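Side-chain contacts in aminopeptidase-like protein (Chaetomium thermophilum, PDB 5JM6), which belongs to the dodecameric M18 peptidases, probably acts as a zinc-dependent metalloaminopeptidase, and is linked to the Cvt pathway of selective autophagy: residues 91-96 with 103-108; 77-82 with 110-115; 330-335 with 352-357. One frame throughout, in Å; residues are numbered along the deposited sequence.

Interaction 1. Residues 91-96 with 103-108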
loop_
_atom_site.group_PDB
_atom_site.type_symbol
_atom_site.label_atom_id
_atom_site.label_comp_id
_atom_site.label_asym_id
_atom_site.label_seq_id
_atom_site.Cartn_x
_atom_site.Cartn_y
_atom_site.Cartn_z
ATOM N N ASP A 91 62.640 -16.277 16.282
ATOM C CA ASP A 91 63.741 -17.229 16.438
ATOM C C ASP A 91 63.650 -18.415 15.479
ATOM O O ASP A 91 62.568 -18.765 15.006
ATOM C CB ASP A 91 63.809 -17.737 17.876
ATOM C CG ASP A 91 63.897 -16.613 18.887
ATOM O OD1 ASP A 91 63.651 -16.874 20.082
ATOM O OD2 ASP A 91 64.200 -15.468 18.486
ATOM N N SER A 92 64.794 -19.030 15.198
ATOM C CA SER A 92 64.831 -20.258 14.411
ATOM C C SER A 92 64.503 -21.464 15.288
ATOM O O SER A 92 65.054 -21.608 16.380
ATOM C CB SER A 92 66.203 -20.429 13.756
ATOM O OG SER A 92 66.264 -21.625 12.999
ATOM N N TRP A 93 63.581 -22.310 14.831
ATOM C CA TRP A 93 63.238 -23.521 15.573
ATOM C C TRP A 93 63.940 -24.767 15.057
ATOM O O TRP A 93 63.839 -25.827 15.674
ATOM C CB TRP A 93 61.732 -23.798 15.524
ATOM C CG TRP A 93 60.837 -22.640 15.796
ATOM C CD1 TRP A 93 61.177 -21.444 16.355
ATOM C CD2 TRP A 93 59.436 -22.568 15.508
ATOM N NE1 TRP A 93 60.072 -20.631 16.435
ATOM C CE2 TRP A 93 58.991 -21.299 15.920
ATOM C CE3 TRP A 93 58.515 -23.456 14.942
ATOM C CZ2 TRP A 93 57.664 -20.894 15.786
ATOM C CZ3 TRP A 93 57.199 -23.052 14.809
ATOM C CH2 TRP A 93 56.787 -21.783 15.229
ATOM N N THR A 94 64.655 -24.649 13.942
ATOM C CA THR A 94 65.062 -25.839 13.192
ATOM C C THR A 94 65.974 -26.765 13.993
ATOM O O THR A 94 66.159 -27.924 13.625
ATOM C CB THR A 94 65.754 -25.469 11.863
ATOM O OG1 THR A 94 66.726 -24.441 12.091
ATOM C CG2 THR A 94 64.731 -24.976 10.849
ATOM N N GLY A 95 66.566 -26.256 15.069
ATOM C CA GLY A 95 67.236 -27.124 16.018
ATOM C C GLY A 95 66.334 -27.843 17.015
ATOM O O GLY A 95 66.360 -29.069 17.111
ATOM N N LYS A 96 65.473 -27.072 17.683
ATOM C CA LYS A 96 64.901 -27.418 18.998
ATOM C C LYS A 96 63.934 -28.572 19.173
ATOM O O LYS A 96 63.725 -29.026 20.298
ATOM C CB LYS A 96 64.110 -26.249 19.557
ATOM C CG LYS A 96 64.639 -24.873 19.432
ATOM C CD LYS A 96 63.865 -24.110 20.489
ATOM C CE LYS A 96 63.397 -22.761 20.037
ATOM N NZ LYS A 96 64.385 -21.786 20.514
ATOM N N TYR A 103 54.980 -27.739 23.083
ATOM C CA TYR A 103 55.272 -26.371 22.665
ATOM C C TYR A 103 54.022 -25.522 22.442
ATOM O O TYR A 103 52.905 -26.041 22.403
ATOM C CB TYR A 103 56.113 -26.392 21.383
ATOM C CG TYR A 103 57.306 -27.318 21.460
ATOM C CD1 TYR A 103 58.507 -26.893 22.013
ATOM C CD2 TYR A 103 57.227 -28.625 20.992
ATOM C CE1 TYR A 103 59.597 -27.739 22.092
ATOM C CE2 TYR A 103 58.311 -29.478 21.068
ATOM C CZ TYR A 103 59.494 -29.031 21.619
ATOM O OH TYR A 103 60.575 -29.879 21.693
ATOM N N PHE A 104 54.220 -24.213 22.320
ATOM C CA PHE A 104 53.159 -23.311 21.883
ATOM C C PHE A 104 53.728 -22.057 21.227
ATOM O O PHE A 104 54.882 -21.692 21.454
ATOM C CB PHE A 104 52.241 -22.920 23.048
ATOM C CG PHE A 104 52.868 -21.975 24.042
ATOM C CD1 PHE A 104 53.583 -22.463 25.123
ATOM C CD2 PHE A 104 52.720 -20.601 23.909
ATOM C CE1 PHE A 104 54.151 -21.600 26.044
ATOM C CE2 PHE A 104 53.287 -19.735 24.826
ATOM C CZ PHE A 104 53.999 -20.235 25.896
ATOM N N THR A 105 52.905 -21.402 20.415
ATOM C CA THR A 105 53.297 -20.157 19.765
ATOM C C THR A 105 52.126 -19.175 19.771
ATOM O O THR A 105 50.960 -19.570 19.810
ATOM C CB THR A 105 53.810 -20.417 18.326
ATOM O OG1 THR A 105 55.025 -21.172 18.397
ATOM C CG2 THR A 105 54.098 -19.120 17.572
ATOM N N THR A 106 52.469 -17.893 19.749
ATOM C CA THR A 106 51.535 -16.800 19.936
ATOM C C THR A 106 51.612 -15.819 18.770
ATOM O O THR A 106 52.677 -15.625 18.184
ATOM C CB THR A 106 51.840 -16.086 21.270
ATOM O OG1 THR A 106 51.261 -16.832 22.347
ATOM C CG2 THR A 106 51.311 -14.659 21.296
ATOM N N ARG A 107 50.475 -15.229 18.415
ATOM C CA ARG A 107 50.447 -14.149 17.442
ATOM C C ARG A 107 49.535 -13.031 17.948
ATOM O O ARG A 107 48.358 -13.262 18.230
ATOM C CB ARG A 107 49.987 -14.665 16.078
ATOM C CG ARG A 107 50.276 -13.723 14.924
ATOM C CD ARG A 107 49.944 -14.362 13.584
ATOM N NE ARG A 107 51.004 -15.249 13.113
ATOM C CZ ARG A 107 51.082 -15.732 11.876
ATOM N NH1 ARG A 107 50.162 -15.414 10.977
ATOM N NH2 ARG A 107 52.083 -16.534 11.538
ATOM N N ASN A 108 50.106 -11.836 18.098
ATOM C CA ASN A 108 49.401 -10.633 18.556
ATOM C C ASN A 108 48.799 -10.792 19.961
ATOM O O ASN A 108 47.986 -9.982 20.407
ATOM C CB ASN A 108 48.314 -10.275 17.519
ATOM C CG ASN A 108 47.473 -9.069 17.909
ATOM O OD1 ASN A 108 47.952 -7.937 17.918
ATOM N ND2 ASN A 108 46.203 -9.313 18.223
#
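Trp93 and Thr105 both keep their leading group beside the backbone N: Trp93 CG (chi1 -47°) and Thr105 OG1 (chi1 -66°) each lie anti to the residue's own carbonyl carbon. The indole comes from the loop and the threonine from the strand, and the two point at each other. The six-membered end of the indole reaches the threonine hydroxyl, with Trp93 CH2 3.7 Å from Thr105 OG1. The hydroxyl meets the ring obliquely, and the touch is packing without a hydrogen bond. Both polar groups are satisfied by neighbouring carbonyls, since Trp93 NE1 bonds to Pro88 O and Thr105 OG1 to Leu87 O. A second touch brings Tyr103 OH to 3.5 Å from Lys96 O, again without a bond. That hydroxyl hydrogen-bonds to Val98 N instead. Within the loop, a weak backbone bond runs from Lys96 N to Trp93 O (2.9 Å). The contact lays the loop before strand 102-107 against one face of that strand. Arg360 of helix 353-368 makes a cation-pi contact with Trp93, and Ser364 of the same helix bonds to Trp93 O. On the other face of the strand, Phe104 packs against helix 68-81.

Interaction 2. Residues 77-82 with 110-115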
loop_
_atom_site.group_PDB
_atom_site.type_symbol
_atom_site.label_atom_id
_atom_site.label_comp_id
_atom_site.label_asym_id
_atom_site.label_seq_id
_atom_site.Cartn_x
_atom_site.Cartn_y
_atom_site.Cartn_z
ATOM N N GLN A 77 49.647 -19.260 30.612
ATOM C CA GLN A 77 50.089 -19.564 31.972
ATOM C C GLN A 77 49.876 -21.031 32.336
ATOM O O GLN A 77 50.656 -21.599 33.096
ATOM C CB GLN A 77 49.375 -18.678 32.995
ATOM C CG GLN A 77 49.657 -17.191 32.864
ATOM C CD GLN A 77 48.980 -16.381 33.953
ATOM O OE1 GLN A 77 48.405 -16.939 34.889
ATOM N NE2 GLN A 77 49.042 -15.060 33.837
ATOM N N LYS A 78 48.826 -21.650 31.810
ATOM C CA LYS A 78 48.594 -23.057 32.108
ATOM C C LYS A 78 49.516 -23.951 31.281
ATOM O O LYS A 78 49.972 -24.987 31.760
ATOM C CB LYS A 78 47.128 -23.428 31.881
ATOM C CG LYS A 78 46.166 -22.605 32.725
ATOM C CD LYS A 78 44.888 -23.368 33.014
ATOM C CE LYS A 78 44.420 -23.132 34.440
ATOM N NZ LYS A 78 43.199 -23.924 34.751
ATOM N N LEU A 79 49.806 -23.543 30.048
ATOM C CA LEU A 79 50.751 -24.287 29.220
ATOM C C LEU A 79 52.149 -24.254 29.830
ATOM O O LEU A 79 52.856 -25.260 29.827
ATOM C CB LEU A 79 50.785 -23.736 27.793
ATOM C CG LEU A 79 49.574 -24.021 26.903
ATOM C CD1 LEU A 79 49.697 -23.259 25.596
ATOM C CD2 LEU A 79 49.418 -25.513 26.646
ATOM N N LEU A 80 52.543 -23.102 30.363
ATOM C CA LEU A 80 53.858 -22.971 30.980
ATOM C C LEU A 80 53.948 -23.764 32.283
ATOM O O LEU A 80 54.995 -24.326 32.602
ATOM C CB LEU A 80 54.193 -21.498 31.229
ATOM C CG LEU A 80 54.568 -20.683 29.987
ATOM C CD1 LEU A 80 54.573 -19.196 30.295
ATOM C CD2 LEU A 80 55.918 -21.119 29.443
ATOM N N LYS A 81 52.849 -23.823 33.028
ATOM C CA LYS A 81 52.836 -24.560 34.286
ATOM C C LYS A 81 52.841 -26.068 34.045
ATOM O O LYS A 81 53.245 -26.841 34.913
ATOM C CB LYS A 81 51.628 -24.154 35.130
ATOM C CG LYS A 81 51.763 -22.775 35.759
ATOM C CD LYS A 81 50.444 -22.290 36.335
ATOM C CE LYS A 81 50.503 -20.804 36.660
ATOM N NZ LYS A 81 49.191 -20.279 37.131
ATOM N N ALA A 82 52.402 -26.475 32.856
ATOM C CA ALA A 82 52.385 -27.884 32.476
ATOM C C ALA A 82 53.671 -28.304 31.765
ATOM O O ALA A 82 53.813 -29.458 31.359
ATOM C CB ALA A 82 51.179 -28.175 31.595
ATOM N N SER A 110 46.651 -12.456 20.887
ATOM C CA SER A 110 45.280 -12.941 20.729
ATOM C C SER A 110 45.092 -14.285 20.001
ATOM O O SER A 110 43.965 -14.767 19.882
ATOM C CB SER A 110 44.454 -11.869 20.025
ATOM O OG SER A 110 44.999 -11.565 18.757
ATOM N N SER A 111 46.172 -14.869 19.489
ATOM C CA SER A 111 46.094 -16.159 18.800
ATOM C C SER A 111 47.157 -17.094 19.343
ATOM O O SER A 111 48.291 -16.678 19.573
ATOM C CB SER A 111 46.264 -16.002 17.287
ATOM O OG SER A 111 45.014 -15.841 16.643
ATOM N N ILE A 112 46.798 -18.354 19.549
ATOM C CA ILE A 112 47.746 -19.297 20.117
ATOM C C ILE A 112 47.576 -20.704 19.549
ATOM O O ILE A 112 46.459 -21.179 19.334
ATOM C CB ILE A 112 47.632 -19.326 21.662
ATOM C CG1 ILE A 112 48.694 -20.244 22.269
ATOM C CG2 ILE A 112 46.229 -19.728 22.103
ATOM C CD1 ILE A 112 48.736 -20.198 23.773
ATOM N N ILE A 113 48.708 -21.350 19.289
ATOM C CA ILE A 113 48.747 -22.725 18.813
ATOM C C ILE A 113 49.626 -23.549 19.741
ATOM O O ILE A 113 50.810 -23.261 19.890
ATOM C CB ILE A 113 49.295 -22.815 17.377
ATOM C CG1 ILE A 113 48.362 -22.096 16.401
ATOM C CG2 ILE A 113 49.497 -24.267 16.965
ATOM C CD1 ILE A 113 48.949 -21.930 15.019
ATOM N N ALA A 114 49.043 -24.566 20.368
ATOM C CA ALA A 114 49.787 -25.439 21.270
ATOM C C ALA A 114 49.770 -26.870 20.754
ATOM O O ALA A 114 48.759 -27.330 20.220
ATOM C CB ALA A 114 49.210 -25.372 22.673
ATOM N N PHE A 115 50.885 -27.576 20.907
ATOM C CA PHE A 115 50.970 -28.943 20.412
ATOM C C PHE A 115 51.963 -29.802 21.185
ATOM O O PHE A 115 52.901 -29.292 21.801
ATOM C CB PHE A 115 51.330 -28.947 18.920
ATOM C CG PHE A 115 52.667 -28.330 18.609
ATOM C CD1 PHE A 115 52.802 -26.956 18.486
ATOM C CD2 PHE A 115 53.787 -29.126 18.424
ATOM C CE1 PHE A 115 54.029 -26.387 18.195
ATOM C CE2 PHE A 115 55.018 -28.563 18.132
ATOM C CZ PHE A 115 55.139 -27.192 18.020
#
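This is an apolar helix-on-sheet contact, in which Leu79 of helix 68-81 packs on Ile112 and Ala114 of strand 111-117. The strand runs inside the large mixed sheet of the M18 fold, where helices cover both faces. All three residues are buried, and no hydrogen bond crosses between the segments. The backbones come nearest at Leu79 and Ala114, whose CA atoms are 8.1 Å apart.

Leu79 carries the contact with its branched end. Its CD1 methyl meets both strand residues, 3.6 Å from Ala114 CB and 3.7 Å from Ile112 CD1. Its other methyl leans on the alanine alone, with Leu79 CD2 4.0 Å from Ala114 CB. Leu79 and Ile112 meet end to end, methyl against methyl. Ile112 can do this because its longer branch is extended: CG1 is anti to the backbone N (chi1 -176°), and chi2 of 174° carries CD1 straight on toward the helix. Ala114 offers just a methyl, and the leucine fork comes down onto it. Ile112 and Ala114 are two apart on the strand and share this face. Ile113, between them, points away.

The strand starts at a classic beta bulge, where Ser110 and Ser111 both face Arg107. The zinc site is not touched; the side chain of Ile112 is about 11 Å from that of His133, a zinc ligand.

Other parts of the fold close in around the leucine. Phe104 of the adjacent strand 102-107 touches Leu79, Ile112 and Ala114. Helix 305-320 covers the same face, with Phe315 and Leu319 against Leu79 and Leu318 against Ala114. Helix 353-368 packs on the other face of the sheet, where Ile113 meets it.

Interaction 3. Residues 330-335 with 352-357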
loop_
_atom_site.group_PDB
_atom_site.type_symbol
_atom_site.label_atom_id
_atom_site.label_comp_id
_atom_site.label_asym_id
_atom_site.label_seq_id
_atom_site.Cartn_x
_atom_site.Cartn_y
_atom_site.Cartn_z
ATOM N N ILE A 330 51.286 -35.868 15.973
ATOM C CA ILE A 330 51.364 -34.613 16.699
ATOM C C ILE A 330 49.947 -34.235 17.102
ATOM O O ILE A 330 49.025 -34.312 16.290
ATOM C CB ILE A 330 52.003 -33.487 15.851
ATOM C CG1 ILE A 330 53.502 -33.737 15.671
ATOM C CG2 ILE A 330 51.766 -32.126 16.488
ATOM C CD1 ILE A 330 54.184 -32.735 14.759
ATOM N N LYS A 331 49.768 -33.861 18.364
ATOM C CA LYS A 331 48.464 -33.439 18.858
ATOM C C LYS A 331 48.462 -31.932 19.046
ATOM O O LYS A 331 49.258 -31.401 19.813
ATOM C CB LYS A 331 48.127 -34.150 20.165
ATOM C CG LYS A 331 47.984 -35.648 20.012
ATOM C CD LYS A 331 47.944 -36.334 21.359
ATOM C CE LYS A 331 48.028 -37.840 21.198
ATOM N NZ LYS A 331 47.721 -38.541 22.470
ATOM N N LEU A 332 47.558 -31.253 18.349
ATOM C CA LEU A 332 47.627 -29.805 18.213
ATOM C C LEU A 332 46.274 -29.132 18.427
ATOM O O LEU A 332 45.240 -29.643 17.998
ATOM C CB LEU A 332 48.181 -29.449 16.825
ATOM C CG LEU A 332 48.472 -28.002 16.414
ATOM C CD1 LEU A 332 49.589 -27.976 15.376
ATOM C CD2 LEU A 332 47.230 -27.302 15.868
ATOM N N VAL A 333 46.293 -27.981 19.089
ATOM C CA VAL A 333 45.107 -27.144 19.218
ATOM C C VAL A 333 45.435 -25.730 18.749
ATOM O O VAL A 333 46.442 -25.149 19.159
ATOM C CB VAL A 333 44.579 -27.101 20.666
ATOM C CG1 VAL A 333 43.335 -26.227 20.751
ATOM C CG2 VAL A 333 44.279 -28.504 21.169
ATOM N N ALA A 334 44.590 -25.190 17.878
ATOM C CA ALA A 334 44.780 -23.845 17.350
ATOM C C ALA A 334 43.595 -22.959 17.709
ATOM O O ALA A 334 42.471 -23.208 17.275
ATOM C CB ALA A 334 44.974 -23.890 15.841
ATOM N N LEU A 335 43.849 -21.930 18.510
ATOM C CA LEU A 335 42.807 -20.986 18.888
ATOM C C LEU A 335 43.044 -19.652 18.193
ATOM O O LEU A 335 44.080 -19.015 18.384
ATOM C CB LEU A 335 42.762 -20.805 20.407
ATOM C CG LEU A 335 42.563 -22.090 21.216
ATOM C CD1 LEU A 335 42.431 -21.790 22.700
ATOM C CD2 LEU A 335 41.356 -22.863 20.709
ATOM N N ASN A 352 47.836 -17.130 7.498
ATOM C CA ASN A 352 49.089 -17.897 7.497
ATOM C C ASN A 352 49.334 -18.781 8.720
ATOM O O ASN A 352 50.020 -19.800 8.628
ATOM C CB ASN A 352 50.264 -16.913 7.375
ATOM C CG ASN A 352 51.429 -17.464 6.573
ATOM O OD1 ASN A 352 51.408 -18.605 6.112
ATOM N ND2 ASN A 352 52.459 -16.641 6.397
ATOM N N PHE A 353 48.756 -18.389 9.852
ATOM C CA PHE A 353 49.241 -18.811 11.164
ATOM C C PHE A 353 49.429 -20.321 11.345
ATOM O O PHE A 353 50.534 -20.769 11.648
ATOM C CB PHE A 353 48.295 -18.288 12.249
ATOM C CG PHE A 353 48.853 -18.390 13.640
ATOM C CD1 PHE A 353 50.221 -18.405 13.852
ATOM C CD2 PHE A 353 48.008 -18.476 14.735
ATOM C CE1 PHE A 353 50.739 -18.503 15.128
ATOM C CE2 PHE A 353 48.521 -18.574 16.016
ATOM C CZ PHE A 353 49.889 -18.588 16.211
ATOM N N LEU A 354 48.372 -21.107 11.170
ATOM C CA LEU A 354 48.494 -22.551 11.383
ATOM C C LEU A 354 49.304 -23.282 10.296
ATOM O O LEU A 354 50.121 -24.139 10.629
ATOM C CB LEU A 354 47.115 -23.202 11.539
ATOM C CG LEU A 354 47.159 -24.720 11.758
ATOM C CD1 LEU A 354 47.835 -25.068 13.080
ATOM C CD2 LEU A 354 45.767 -25.330 11.688
ATOM N N PRO A 355 49.069 -22.980 9.001
ATOM C CA PRO A 355 49.904 -23.671 8.010
ATOM C C PRO A 355 51.406 -23.401 8.133
ATOM O O PRO A 355 52.178 -24.357 8.093
ATOM C CB PRO A 355 49.369 -23.135 6.680
ATOM C CG PRO A 355 47.945 -22.851 6.958
ATOM C CD PRO A 355 47.935 -22.293 8.356
ATOM N N ILE A 356 51.818 -22.145 8.294
ATOM C CA ILE A 356 53.248 -21.848 8.348
ATOM C C ILE A 356 53.876 -22.436 9.614
ATOM O O ILE A 356 55.031 -22.862 9.600
ATOM C CB ILE A 356 53.531 -20.323 8.262
ATOM C CG1 ILE A 356 55.023 -20.074 8.027
ATOM C CG2 ILE A 356 53.052 -19.589 9.507
ATOM C CD1 ILE A 356 55.344 -18.672 7.564
ATOM N N THR A 357 53.106 -22.487 10.698
ATOM C CA THR A 357 53.581 -23.088 11.937
ATOM C C THR A 357 53.826 -24.579 11.745
ATOM O O THR A 357 54.847 -25.108 12.181
ATOM C CB THR A 357 52.586 -22.873 13.089
ATOM O OG1 THR A 357 52.558 -21.485 13.439
ATOM C CG2 THR A 357 52.989 -23.690 14.310
#
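Phe353 O, on the residue just before the Leu354 that meets Leu332 and Ala334, takes two hydrogen bonds from Thr357. The hydroxyl gives one, with Thr357 OG1 2.8 Å from Phe353 O. The backbone gives the other, with Thr357 N 3.2 Å from Phe353 O. The two donors arrive from opposite faces of the carbonyl plane. The hydroxyl is tilted 26° from that plane, and its C=O to donor angle is 154°. The paired bonds tie Thr357 back to the preceding turn and fix the rotation of its side chain.

The contact itself is apolar helix-on-sheet packing, with helix 353-368 against strand 330-336 of the mixed sheet. Leu354 reaches out with one methyl, CD1. This lies 3.6 Å from Leu332 CD2 and 4.1 Å from Leu332 CD1, so it sits against the fork of that leucine. Leu354 CD1 is also 4.1 Å from Ala334 CB. The two leucines lie alongside, each pointing past the other. Leu354 holds CG anti to the backbone N (chi1 180°), which carries CG out toward the strand, and the turn at chi2 presents CD1. The small Ala334 probably allows the close approach here, where its CA is 7.1 Å from Leu354 CA. Val333, between the two contact residues, points away to the other face of the sheet.

This is core packing near the zinc site and not part of it. The side chain of Ala334 is about 10 Å from that of the zinc ligand His133. Glu340, another zinc ligand, follows shortly after the strand ends.

Met129 of the neighbouring strand 127-133 touches both leucines. Strand 111-117 flanks the other side, with Phe115 on Leu332 and Ile113 on Phe353. Helix 305-320 covers the opposite face of the sheet, where Val333 packs on Ala314 and Leu318.

How the interactions relate
From the N terminus, helix 68-81 comes first. Interaction 2 closes the longest of the three loops, from that helix to strand 111-117. Interaction 1 lies wholly within this loop and joins the segment before strand 102-107 to the strand itself. Interaction 3 follows in series and closes the loop between strand 330-336 and helix 353-368. Strands 102-107, 111-117 and 330-336 are consecutive across the mixed sheet. Backbone bonds join them, such as Thr105 N to Ile113 O and Val333 N to Ala114 O. Interaction 2 packs one face of the sheet, and interactions 1 and 3 the other. Arg107 touches Phe353 and Ile356, which links interactions 1 and 3.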